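Local atomic coordinates of putative exported protein (Bacteroides fragilis, PDB entry 3FZX), a protein that is of unknown function but binds calcium ions and, as a putative exported protein with a YmcC-like fold related to LolA/LolB, may bind lipid. Residues T20-C23 / K29-N32; A86-A91 / A141-F146; T152-N157 / Y186-P191; S198-N203 / L207-V212. All coordinates share one frame; numbering follows the deposited sequence. Where two conformers were deposited one is given.

Contact 1 (T20-C23 / K29-N32); sequences TRNC and KLTN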
loop_
_atom_site.group_PDB
_atom_site.type_symbol
_atom_site.label_atom_id
_atom_site.label_comp_id
_atom_site.label_asym_id
_atom_site.label_seq_id
_atom_site.Cartn_x
_atom_site.Cartn_y
_atom_site.Cartn_z
ATOM N N THR A 20 -16.223 -0.586 16.133
ATOM C CA THR A 20 -16.137 0.817 16.506
ATOM C C THR A 20 -15.051 0.973 17.536
ATOM O O THR A 20 -14.995 0.208 18.487
ATOM C CB THR A 20 -17.439 1.301 17.097
ATOM O OG1 THR A 20 -18.469 1.031 16.155
ATOM C CG2 THR A 20 -17.399 2.826 17.419
ATOM N N ARG A 21 -14.185 1.966 17.330
ATOM C CA ARG A 21 -13.160 2.305 18.289
ATOM C C ARG A 21 -13.283 3.813 18.628
ATOM O O ARG A 21 -13.453 4.655 17.739
ATOM C CB ARG A 21 -11.791 1.954 17.715
ATOM C CG ARG A 21 -10.737 1.829 18.795
ATOM C CD ARG A 21 -9.497 1.041 18.412
ATOM N NE ARG A 21 -8.585 1.876 17.634
ATOM C CZ ARG A 21 -8.346 1.766 16.334
ATOM N NH1 ARG A 21 -8.921 0.810 15.616
ATOM N NH2 ARG A 21 -7.499 2.615 15.753
ATOM N N ASN A 22 -13.224 4.136 19.915
ATOM C CA ASN A 22 -13.324 5.515 20.393
ATOM C C ASN A 22 -11.934 6.093 20.643
ATOM O O ASN A 22 -11.038 5.359 21.093
ATOM C CB ASN A 22 -14.165 5.590 21.685
ATOM C CG ASN A 22 -15.650 5.481 21.420
ATOM O OD1 ASN A 22 -16.088 5.344 20.282
ATOM N ND2 ASN A 22 -16.431 5.563 22.470
ATOM N N CYS A 23 -11.780 7.403 20.377
ATOM C CA CYS A 23 -10.516 8.135 20.584
ATOM C C CYS A 23 -10.670 9.169 21.657
ATOM O O CYS A 23 -11.656 9.906 21.636
ATOM C CB CYS A 23 -10.114 8.854 19.303
ATOM S SG CYS A 23 -9.972 7.674 17.937
ATOM N N LYS A 29 -11.444 12.590 27.596
ATOM C CA LYS A 29 -12.546 13.142 26.820
ATOM C C LYS A 29 -12.574 12.513 25.437
ATOM O O LYS A 29 -11.540 12.410 24.783
ATOM C CB LYS A 29 -12.423 14.655 26.686
ATOM C CG LYS A 29 -13.590 15.269 25.917
ATOM C CD LYS A 29 -13.612 16.745 26.053
ATOM C CE LYS A 29 -14.840 17.320 25.386
ATOM N NZ LYS A 29 -14.930 18.767 25.695
ATOM N N LEU A 30 -13.771 12.120 25.003
ATOM C CA LEU A 30 -13.990 11.556 23.679
ATOM C C LEU A 30 -13.846 12.638 22.597
ATOM O O LEU A 30 -14.583 13.625 22.637
ATOM C CB LEU A 30 -15.392 10.937 23.584
ATOM C CG LEU A 30 -15.811 10.269 22.263
ATOM C CD1 LEU A 30 -14.948 9.073 21.903
ATOM C CD2 LEU A 30 -17.242 9.838 22.361
ATOM N N THR A 31 -12.912 12.432 21.660
ATOM C CA THR A 31 -12.693 13.332 20.512
ATOM C C THR A 31 -13.240 12.762 19.203
ATOM O O THR A 31 -13.818 13.482 18.395
ATOM C CB THR A 31 -11.167 13.680 20.319
ATOM O OG1 THR A 31 -10.404 12.505 19.979
ATOM C CG2 THR A 31 -10.583 14.280 21.590
ATOM N N ASN A 32 -13.073 11.462 18.974
ATOM C CA ASN A 32 -13.467 10.886 17.686
ATOM C C ASN A 32 -13.920 9.461 17.796
ATOM O O ASN A 32 -13.580 8.760 18.754
ATOM C CB ASN A 32 -12.302 10.948 16.672
ATOM C CG ASN A 32 -11.839 12.368 16.388
ATOM O OD1 ASN A 32 -11.036 12.922 17.130
ATOM N ND2 ASN A 32 -12.365 12.965 15.338
#

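Contact 2 (A86-A91 / A141-F146); sequences ATFPTA and AEISVF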
loop_
_atom_site.group_PDB
_atom_site.type_symbol
_atom_site.label_atom_id
_atom_site.label_comp_id
_atom_site.label_asym_id
_atom_site.label_seq_id
_atom_site.Cartn_x
_atom_site.Cartn_y
_atom_site.Cartn_z
ATOM N N ALA A 86 -3.879 6.946 11.775
ATOM C CA ALA A 86 -4.686 8.170 11.578
ATOM C C ALA A 86 -5.507 8.559 12.824
ATOM O O ALA A 86 -6.048 9.670 12.872
ATOM C CB ALA A 86 -5.611 8.063 10.348
ATOM N N THR A 87 -5.585 7.690 13.833
ATOM C CA THR A 87 -6.228 8.081 15.084
ATOM C C THR A 87 -5.331 8.978 15.927
ATOM O O THR A 87 -5.730 9.383 17.001
ATOM C CB THR A 87 -6.730 6.896 15.943
ATOM O OG1 THR A 87 -5.637 6.286 16.627
ATOM C CG2 THR A 87 -7.459 5.874 15.106
ATOM N N PHE A 88 -4.133 9.318 15.458
ATOM C CA PHE A 88 -3.302 10.298 16.177
ATOM C C PHE A 88 -4.008 11.661 16.083
ATOM O O PHE A 88 -4.622 11.955 15.068
ATOM C CB PHE A 88 -1.902 10.356 15.573
ATOM C CG PHE A 88 -1.071 9.084 15.769
ATOM C CD1 PHE A 88 -1.599 7.919 16.355
ATOM C CD2 PHE A 88 0.250 9.044 15.311
ATOM C CE1 PHE A 88 -0.816 6.770 16.510
ATOM C CE2 PHE A 88 1.039 7.890 15.459
ATOM C CZ PHE A 88 0.498 6.753 16.051
ATOM N N PRO A 89 -3.967 12.483 17.146
ATOM C CA PRO A 89 -4.705 13.753 17.123
ATOM C C PRO A 89 -4.399 14.713 15.955
ATOM O O PRO A 89 -5.318 15.355 15.422
ATOM C CB PRO A 89 -4.299 14.402 18.454
ATOM C CG PRO A 89 -4.032 13.270 19.345
ATOM C CD PRO A 89 -3.405 12.212 18.485
ATOM N N THR A 90 -3.127 14.809 15.576
ATOM C CA THR A 90 -2.707 15.654 14.440
ATOM C C THR A 90 -3.455 15.228 13.198
ATOM O O THR A 90 -3.937 16.057 12.453
ATOM C CB THR A 90 -1.161 15.592 14.201
ATOM O OG1 THR A 90 -0.497 16.044 15.381
ATOM C CG2 THR A 90 -0.717 16.458 13.021
ATOM N N ALA A 91 -3.611 13.925 13.026
ATOM C CA ALA A 91 -4.320 13.380 11.885
ATOM C C ALA A 91 -5.813 13.683 11.971
ATOM O O ALA A 91 -6.411 14.258 11.042
ATOM C CB ALA A 91 -4.076 11.896 11.809
ATOM N N ALA A 141 0.135 16.103 6.141
ATOM C CA ALA A 141 0.840 15.544 7.279
ATOM C C ALA A 141 1.532 14.250 6.881
ATOM O O ALA A 141 1.100 13.586 5.948
ATOM C CB ALA A 141 -0.168 15.274 8.412
ATOM N N GLU A 142 2.592 13.906 7.603
ATOM C CA GLU A 142 3.267 12.616 7.482
ATOM C C GLU A 142 3.431 11.974 8.862
ATOM O O GLU A 142 3.927 12.632 9.802
ATOM C CB GLU A 142 4.629 12.781 6.857
ATOM C CG GLU A 142 5.420 11.470 6.723
ATOM C CD GLU A 142 6.788 11.680 6.096
ATOM O OE1 GLU A 142 6.906 11.717 4.862
ATOM O OE2 GLU A 142 7.770 11.788 6.842
ATOM N N ILE A 143 3.014 10.710 8.989
ATOM C CA ILE A 143 3.213 9.945 10.241
ATOM C C ILE A 143 4.113 8.739 9.965
ATOM O O ILE A 143 3.724 7.807 9.246
ATOM C CB ILE A 143 1.905 9.447 10.887
ATOM C CG1 ILE A 143 0.920 10.604 11.145
ATOM C CG2 ILE A 143 2.218 8.772 12.261
ATOM C CD1 ILE A 143 -0.509 10.146 11.469
ATOM N N SER A 144 5.313 8.769 10.517
ATOM C CA SER A 144 6.269 7.687 10.339
ATOM C C SER A 144 6.295 6.832 11.593
ATOM O O SER A 144 6.492 7.357 12.690
ATOM C CB SER A 144 7.655 8.255 10.079
ATOM O OG SER A 144 8.479 7.252 9.513
ATOM N N VAL A 145 6.059 5.526 11.435
ATOM C CA VAL A 145 6.055 4.562 12.570
ATOM C C VAL A 145 7.253 3.643 12.364
ATOM O O VAL A 145 7.463 3.104 11.267
ATOM C CB VAL A 145 4.752 3.747 12.646
ATOM C CG1 VAL A 145 4.783 2.733 13.794
ATOM C CG2 VAL A 145 3.549 4.689 12.809
ATOM N N PHE A 146 8.063 3.483 13.400
ATOM C CA PHE A 146 9.297 2.726 13.265
ATOM C C PHE A 146 9.760 2.118 14.571
ATOM O O PHE A 146 9.247 2.435 15.633
ATOM C CB PHE A 146 10.402 3.588 12.625
ATOM C CG PHE A 146 10.695 4.865 13.372
ATOM C CD1 PHE A 146 9.920 6.000 13.159
ATOM C CD2 PHE A 146 11.723 4.918 14.299
ATOM C CE1 PHE A 146 10.166 7.157 13.863
ATOM C CE2 PHE A 146 11.981 6.072 15.012
ATOM C CZ PHE A 146 11.204 7.198 14.793
#

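Contact 3 (T152-N157 / Y186-P191); sequences TTETVN and YEWYAP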
loop_
_atom_site.group_PDB
_atom_site.type_symbol
_atom_site.label_atom_id
_atom_site.label_comp_id
_atom_site.label_asym_id
_atom_site.label_seq_id
_atom_site.Cartn_x
_atom_site.Cartn_y
_atom_site.Cartn_z
ATOM N N THR A 152 4.673 -7.905 25.176
ATOM C CA THR A 152 4.085 -9.044 25.836
ATOM C C THR A 152 2.771 -9.451 25.148
ATOM O O THR A 152 2.321 -8.807 24.159
ATOM C CB THR A 152 3.800 -8.728 27.333
ATOM O OG1 THR A 152 3.463 -9.939 28.009
ATOM C CG2 THR A 152 2.635 -7.719 27.513
ATOM N N THR A 153 2.171 -10.528 25.658
ATOM C CA THR A 153 0.773 -10.839 25.335
ATOM C C THR A 153 0.017 -10.807 26.650
ATOM O O THR A 153 0.554 -11.208 27.680
ATOM C CB THR A 153 0.581 -12.165 24.605
ATOM O OG1 THR A 153 0.985 -13.253 25.448
ATOM C CG2 THR A 153 1.395 -12.177 23.291
ATOM N N GLU A 154 -1.203 -10.276 26.631
ATOM C CA GLU A 154 -1.971 -10.126 27.856
ATOM C C GLU A 154 -3.417 -9.819 27.503
ATOM O O GLU A 154 -3.701 -9.391 26.381
ATOM C CB GLU A 154 -1.390 -8.997 28.721
ATOM C CG GLU A 154 -1.453 -7.612 28.048
ATOM C CD GLU A 154 -0.775 -6.487 28.829
ATOM O OE1 GLU A 154 -0.267 -6.704 29.942
ATOM O OE2 GLU A 154 -0.758 -5.355 28.309
ATOM N N THR A 155 -4.316 -10.043 28.469
ATOM C CA THR A 155 -5.727 -9.681 28.326
ATOM C C THR A 155 -5.906 -8.176 28.528
ATOM O O THR A 155 -5.250 -7.575 29.386
ATOM C CB THR A 155 -6.616 -10.469 29.302
ATOM O OG1 THR A 155 -6.604 -11.835 28.892
ATOM C CG2 THR A 155 -8.064 -9.989 29.292
ATOM N N VAL A 156 -6.741 -7.577 27.677
ATOM C CA VAL A 156 -7.072 -6.161 27.735
ATOM C C VAL A 156 -8.587 -6.079 27.876
ATOM O O VAL A 156 -9.309 -6.714 27.121
ATOM C CB VAL A 156 -6.653 -5.403 26.448
ATOM C CG1 VAL A 156 -7.034 -3.938 26.567
ATOM C CG2 VAL A 156 -5.122 -5.545 26.178
ATOM N N ASN A 157 -9.062 -5.302 28.837
ATOM C CA ASN A 157 -10.500 -5.173 29.091
ATOM C C ASN A 157 -10.993 -3.927 28.421
ATOM O O ASN A 157 -10.438 -2.872 28.634
ATOM C CB ASN A 157 -10.768 -5.031 30.581
ATOM C CG ASN A 157 -10.569 -6.305 31.339
ATOM O OD1 ASN A 157 -10.778 -7.401 30.837
ATOM N ND2 ASN A 157 -10.183 -6.163 32.582
ATOM N N TYR A 186 2.049 2.616 22.237
ATOM C CA TYR A 186 1.809 1.203 22.416
ATOM C C TYR A 186 0.534 0.847 21.678
ATOM O O TYR A 186 -0.393 1.657 21.583
ATOM C CB TYR A 186 1.600 0.864 23.883
ATOM C CG TYR A 186 2.783 1.123 24.797
ATOM C CD1 TYR A 186 3.869 0.252 24.846
ATOM C CD2 TYR A 186 2.775 2.199 25.676
ATOM C CE1 TYR A 186 4.969 0.500 25.717
ATOM C CE2 TYR A 186 3.844 2.446 26.547
ATOM C CZ TYR A 186 4.922 1.597 26.561
ATOM O OH TYR A 186 5.941 1.881 27.409
ATOM N N GLU A 187 0.473 -0.363 21.151
ATOM C CA GLU A 187 -0.790 -0.884 20.660
ATOM C C GLU A 187 -0.951 -2.361 20.997
ATOM O O GLU A 187 0.028 -3.104 21.228
ATOM C CB GLU A 187 -1.052 -0.564 19.180
ATOM C CG GLU A 187 -0.122 -1.154 18.183
ATOM C CD GLU A 187 -0.418 -0.656 16.741
ATOM O OE1 GLU A 187 -0.805 0.522 16.550
ATOM O OE2 GLU A 187 -0.242 -1.438 15.786
ATOM N N TRP A 188 -2.214 -2.738 21.098
ATOM C CA TRP A 188 -2.605 -4.048 21.483
ATOM C C TRP A 188 -3.500 -4.542 20.360
ATOM O O TRP A 188 -4.442 -3.825 19.977
ATOM C CB TRP A 188 -3.394 -4.004 22.771
ATOM C CG TRP A 188 -2.619 -3.757 24.034
ATOM C CD1 TRP A 188 -2.196 -4.700 24.919
ATOM C CD2 TRP A 188 -2.275 -2.490 24.606
ATOM N NE1 TRP A 188 -1.591 -4.108 25.994
ATOM C CE2 TRP A 188 -1.639 -2.750 25.839
ATOM C CE3 TRP A 188 -2.436 -1.161 24.195
ATOM C CZ2 TRP A 188 -1.134 -1.732 26.660
ATOM C CZ3 TRP A 188 -1.951 -0.145 25.015
ATOM C CH2 TRP A 188 -1.305 -0.437 26.242
ATOM N N TYR A 189 -3.203 -5.732 19.823
ATOM C CA TYR A 189 -4.028 -6.283 18.749
ATOM C C TYR A 189 -4.375 -7.746 18.954
ATOM O O TYR A 189 -3.660 -8.484 19.631
ATOM C CB TYR A 189 -3.392 -6.058 17.385
ATOM C CG TYR A 189 -2.059 -6.731 17.143
ATOM C CD1 TYR A 189 -0.855 -6.079 17.457
ATOM C CD2 TYR A 189 -1.988 -7.993 16.550
ATOM C CE1 TYR A 189 0.378 -6.690 17.215
ATOM C CE2 TYR A 189 -0.749 -8.614 16.295
ATOM C CZ TYR A 189 0.419 -7.955 16.622
ATOM O OH TYR A 189 1.622 -8.529 16.328
ATOM N N ALA A 190 -5.500 -8.126 18.350
ATOM C CA ALA A 190 -6.121 -9.419 18.559
ATOM C C ALA A 190 -6.683 -9.976 17.260
ATOM O O ALA A 190 -7.086 -9.210 16.362
ATOM C CB ALA A 190 -7.269 -9.307 19.598
ATOM N N PRO A 191 -6.734 -11.318 17.157
ATOM C CA PRO A 191 -7.333 -12.010 16.018
ATOM C C PRO A 191 -8.770 -11.595 15.801
ATOM O O PRO A 191 -9.516 -11.459 16.770
ATOM C CB PRO A 191 -7.306 -13.480 16.442
ATOM C CG PRO A 191 -6.239 -13.584 17.506
ATOM C CD PRO A 191 -6.046 -12.239 18.093
#

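Contact 4 (S198-N203 / L207-V212); sequences SEQYNN and LQSYSV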
loop_
_atom_site.group_PDB
_atom_site.type_symbol
_atom_site.label_atom_id
_atom_site.label_comp_id
_atom_site.label_asym_id
_atom_site.label_seq_id
_atom_site.Cartn_x
_atom_site.Cartn_y
_atom_site.Cartn_z
ATOM N N SER A 198 -4.811 1.473 21.892
ATOM C CA SER A 198 -3.555 2.140 21.586
ATOM C C SER A 198 -3.394 3.350 22.480
ATOM O O SER A 198 -4.385 3.900 22.984
ATOM C CB SER A 198 -3.483 2.587 20.131
ATOM O OG SER A 198 -4.291 3.729 19.935
ATOM N N GLU A 199 -2.142 3.764 22.668
ATOM C CA GLU A 199 -1.806 4.918 23.495
ATOM C C GLU A 199 -0.660 5.659 22.847
ATOM O O GLU A 199 0.273 5.020 22.365
ATOM C CB GLU A 199 -1.359 4.470 24.881
ATOM C CG GLU A 199 -2.435 3.813 25.714
ATOM C CD GLU A 199 -1.887 3.202 26.995
ATOM O OE1 GLU A 199 -0.677 3.327 27.276
ATOM O OE2 GLU A 199 -2.674 2.582 27.708
ATOM N N GLN A 200 -0.723 7.000 22.847
ATOM C CA GLN A 200 0.336 7.833 22.295
ATOM C C GLN A 200 0.917 8.754 23.358
ATOM O O GLN A 200 0.167 9.355 24.140
ATOM C CB GLN A 200 -0.173 8.652 21.108
ATOM C CG GLN A 200 -0.653 7.775 19.929
ATOM C CD GLN A 200 -2.006 7.136 20.193
ATOM O OE1 GLN A 200 -2.931 7.817 20.629
ATOM N NE2 GLN A 200 -2.125 5.822 19.945
ATOM N N TYR A 201 2.256 8.841 23.366
ATOM C CA TYR A 201 3.051 9.676 24.289
ATOM C C TYR A 201 4.002 10.582 23.530
ATOM O O TYR A 201 4.393 10.260 22.417
ATOM C CB TYR A 201 3.903 8.797 25.195
ATOM C CG TYR A 201 3.088 7.885 26.070
ATOM C CD1 TYR A 201 2.667 6.659 25.593
ATOM C CD2 TYR A 201 2.718 8.252 27.370
ATOM C CE1 TYR A 201 1.909 5.811 26.367
ATOM C CE2 TYR A 201 1.954 7.391 28.164
ATOM C CZ TYR A 201 1.550 6.177 27.634
ATOM O OH TYR A 201 0.790 5.283 28.329
ATOM N N ASN A 202 4.388 11.713 24.132
ATOM C CA ASN A 202 5.457 12.554 23.559
ATOM C C ASN A 202 6.759 12.042 24.128
ATOM O O ASN A 202 6.748 11.156 24.997
ATOM C CB ASN A 202 5.269 14.063 23.844
ATOM C CG ASN A 202 5.303 14.435 25.330
ATOM O OD1 ASN A 202 5.664 13.649 26.231
ATOM N ND2 ASN A 202 4.902 15.663 25.591
ATOM N N ASN A 203 7.885 12.618 23.720
ATOM C CA ASN A 203 9.150 12.075 24.223
ATOM C C ASN A 203 9.490 12.374 25.678
ATOM O O ASN A 203 10.495 11.897 26.165
ATOM C CB ASN A 203 10.304 12.246 23.230
ATOM C CG ASN A 203 10.342 11.101 22.188
ATOM O OD1 ASN A 203 9.879 9.978 22.456
ATOM N ND2 ASN A 203 10.897 11.381 21.006
ATOM N N LEU A 207 1.324 11.234 28.360
ATOM C CA LEU A 207 0.216 10.741 27.554
ATOM C C LEU A 207 -0.406 11.861 26.715
ATOM O O LEU A 207 -0.754 12.914 27.220
ATOM C CB LEU A 207 -0.838 10.068 28.445
ATOM C CG LEU A 207 -2.058 9.414 27.754
ATOM C CD1 LEU A 207 -1.625 8.311 26.812
ATOM C CD2 LEU A 207 -3.074 8.877 28.798
ATOM N N GLN A 208 -0.503 11.630 25.418
ATOM C CA GLN A 208 -1.099 12.561 24.478
ATOM C C GLN A 208 -2.521 12.145 24.099
ATOM O O GLN A 208 -3.376 12.986 23.871
ATOM C CB GLN A 208 -0.233 12.607 23.226
ATOM C CG GLN A 208 1.202 12.996 23.540
ATOM C CD GLN A 208 1.278 14.412 24.075
ATOM O OE1 GLN A 208 1.677 14.651 25.220
ATOM N NE2 GLN A 208 0.826 15.354 23.261
ATOM N N SER A 209 -2.782 10.847 24.050
ATOM C CA SER A 209 -4.066 10.361 23.579
ATOM C C SER A 209 -4.096 8.853 23.667
ATOM O O SER A 209 -3.071 8.194 23.956
ATOM C CB SER A 209 -4.310 10.771 22.121
ATOM O OG SER A 209 -3.184 10.451 21.313
ATOM N N TYR A 210 -5.287 8.314 23.463
ATOM C CA TYR A 210 -5.448 6.886 23.425
ATOM C C TYR A 210 -6.780 6.527 22.778
ATOM O O TYR A 210 -7.702 7.374 22.680
ATOM C CB TYR A 210 -5.311 6.288 24.817
ATOM C CG TYR A 210 -6.380 6.678 25.802
ATOM C CD1 TYR A 210 -6.274 7.860 26.526
ATOM C CD2 TYR A 210 -7.470 5.842 26.052
ATOM C CE1 TYR A 210 -7.217 8.213 27.432
ATOM C CE2 TYR A 210 -8.449 6.199 26.982
ATOM C CZ TYR A 210 -8.295 7.388 27.657
ATOM O OH TYR A 210 -9.207 7.795 28.550
ATOM N N SER A 211 -6.862 5.285 22.319
ATOM C CA SER A 211 -8.080 4.761 21.745
ATOM C C SER A 211 -8.350 3.368 22.307
ATOM O O SER A 211 -7.421 2.659 22.704
ATOM C CB SER A 211 -7.976 4.756 20.218
ATOM O OG SER A 211 -7.163 3.698 19.758
ATOM N N VAL A 212 -9.634 3.006 22.382
ATOM C CA VAL A 212 -10.091 1.745 22.948
ATOM C C VAL A 212 -11.260 1.216 22.109
ATOM O O VAL A 212 -12.175 1.958 21.737
ATOM C CB VAL A 212 -10.587 1.920 24.420
ATOM C CG1 VAL A 212 -10.903 0.562 25.060
ATOM C CG2 VAL A 212 -9.552 2.682 25.260
#

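Contact 1 (T20-C23 / K29-N32)
L30 reaches across to N22 and C23 with one branch of its side chain. Its CB leads to CG with the chain anti to the backbone N (chi1 -179°), which brings the fork alongside N22; the two side chains cross obliquely, L30 CD1 lying 3.6 Å from N22 CB, slightly farther from the amide carbon of N22, and 3.4 Å from C23 O. That oxygen is the focus of the backbone pairing. T31 N donates a hydrogen bond of 2.8 Å to C23 O, and N32 N adds a weak, longer one of 3.4 Å to the same atom, while C23 N donates to N32 O. Two residues, T31 and N32, thus face the single residue C23: a classic beta bulge at the beginning of strand 30-44, just past the turn of its hairpin with strand 18-25. C23 and N32 form an antiparallel hydrogen-bonded pair, and their side chains leave the sheet on one face, C23 CB lying 4.0 Å from N32 CB. Both touch L92 of helix 89-94, and N32 ND2 bonds the carbonyl of A57. From T31, OG1 comes 3.7 Å from C23 CB. R21, two residues before C23, turns its guanidinium to D84 in a salt bridge.

Contact 2 (A86-A91 / A141-F146)
F88 and A91 meet strand 136-158 through one residue, I143, and every touch across the interface is apolar. The closest is between ring and branch methyl: I143 CG2 lies 3.5 Å from F88 CE2 and 3.6 Å from F88 CD2, approaching the ring obliquely. The other arm of the isoleucine serves a second partner. Its CG1 stands anti to the carbonyl carbon (chi1 -55°), and the chain runs on nearly straight through CD1, which rests 4.0 Å from A91 CB and 4.1 Å from F88 CD2. I143 therefore spreads its two branches between the aromatic ring and the alanine methyl.

No hydrogen bond crosses the contact; each side has its own backbone bonds. F88 occupies the N-cap position of the short helix 89-94, and A91 N makes a weak bond of 3.0 Å to F88 O. On the strand, I143 pairs through its backbone with L129, in the neighbouring strand 127-133 of the barrel. The F88 ring also packs on Y170 and M172 of strand 161-175, so it bears on more than one strand of the wall.

With all three touching residues buried, between these two segments the helix start is held against the strand by burial of hydrocarbon and by the fit of a branched side chain against a ring, without directional polar links.

Contact 3 (T152-N157 / Y186-P191)
E154 and W188 join by a single hydrogen bond between side chains. W188 NE1 donates to E154 OE2 at 2.8 Å with an N-H...O angle of 168°, and the acceptor lies close to the ring plane. OE2 receives it on its anti lone pair, away from the other carboxylate oxygen. The carboxylate and indole planes are only 10° apart, so the acid meets the ring edge nearly coplanar with it.

Torsions explain the reach. CG of E154 sits between its own backbone N and carbonyl carbon (chi1 63°); beyond it the chain is extended, delivering the carboxylate to the indole although the two strands are not neighbours. W188 has CG anti to its carbonyl carbon; with this first torsion and the ring turn beyond it, the CD1-NE1 edge of the indole lies against E154 and V156.

Beside the polar link, V156 places CG2 3.3 Å from W188 CD1 and 3.7 Å from W188 CG, crossing the indole at about a right angle. The nearest alpha carbons, those of V156 and W188, are nevertheless 8.0 Å apart, as strand 161-175 runs between the two.

W188 also packs on K167 of that intervening strand and on R197 and E199 of strand 194-202. E154 and V156 thus reach W188 past strand 161-175, so that side chains tie three consecutive antiparallel strands of the barrel wall, 136-158, 161-175 and 180-190, within this YmcC-like fold.

Contact 4 (S198-N203 / L207-V212)
S198 and S211 each turn OG into the position between backbone N and carbonyl carbon (chi1 75° and 76°), and the two hydroxyls meet at 2.9 Å between S198 OG and S211 OG; either could be the donor. S211 OG also bonds NE of R21, tying the pair to strand 18-25. On the other face, L207 holds CG anti to its backbone N, which swings CD1 over one face of the Y201 ring, 4.1 Å from the ring centroid and offset toward the rim: a CH-pi contact. L207 CB adds a second touch, 3.9 Å from Y201 CE2. The phenol is fixed at its far end, where Y201 OH donates to E199 OE1 at 2.7 Å from above the carboxylate plane; E199 OE2 in turn forms a salt bridge with R197. Next to it, E199 CG packs on Y210 CB.

Backbone bonds join the strands, with S198 and S211 exchanging N-H...O links both ways and Q200 N donating to S209 O almost straight at 177°. Q200 O takes Q208 N at 2.7 Å and S209 N weakly at 3.3 Å. Near the turn, Q208 CG lies against the backbone of Y201 and N202, while the N202 amide bonds E206 and K204 of the connecting loop.

Q208 and S209 thus both face Q200, and the register shifts by one before Y201 pairs with L207. This is a classic beta bulge in the antiparallel hairpin of strands 194-202 and 207-217, the last two strands of the barrel.

Overall arrangement
All four contacts belong to one antiparallel sheet closed into a barrel, and they follow one another along the chain. Contacts 1 and 4 are the first and last hairpins; their centres lie 12 Å apart, and strands 18-25 and 207-217 run side by side, N22 with V212. Contact 2 sets helix 89-94 against the wall and touches both: T87 meets R21 and C23, while F88 and P89 meet Q200 and S209. Contact 3 shares strand 136-158 with contact 2 but lies 21 Å from it between centres, across the chain's centre, and joins contact 4 where Y186 pairs with E199. The barrel is thus closed by the first and last strands of the chain, with helix 89-94 packed against its wall.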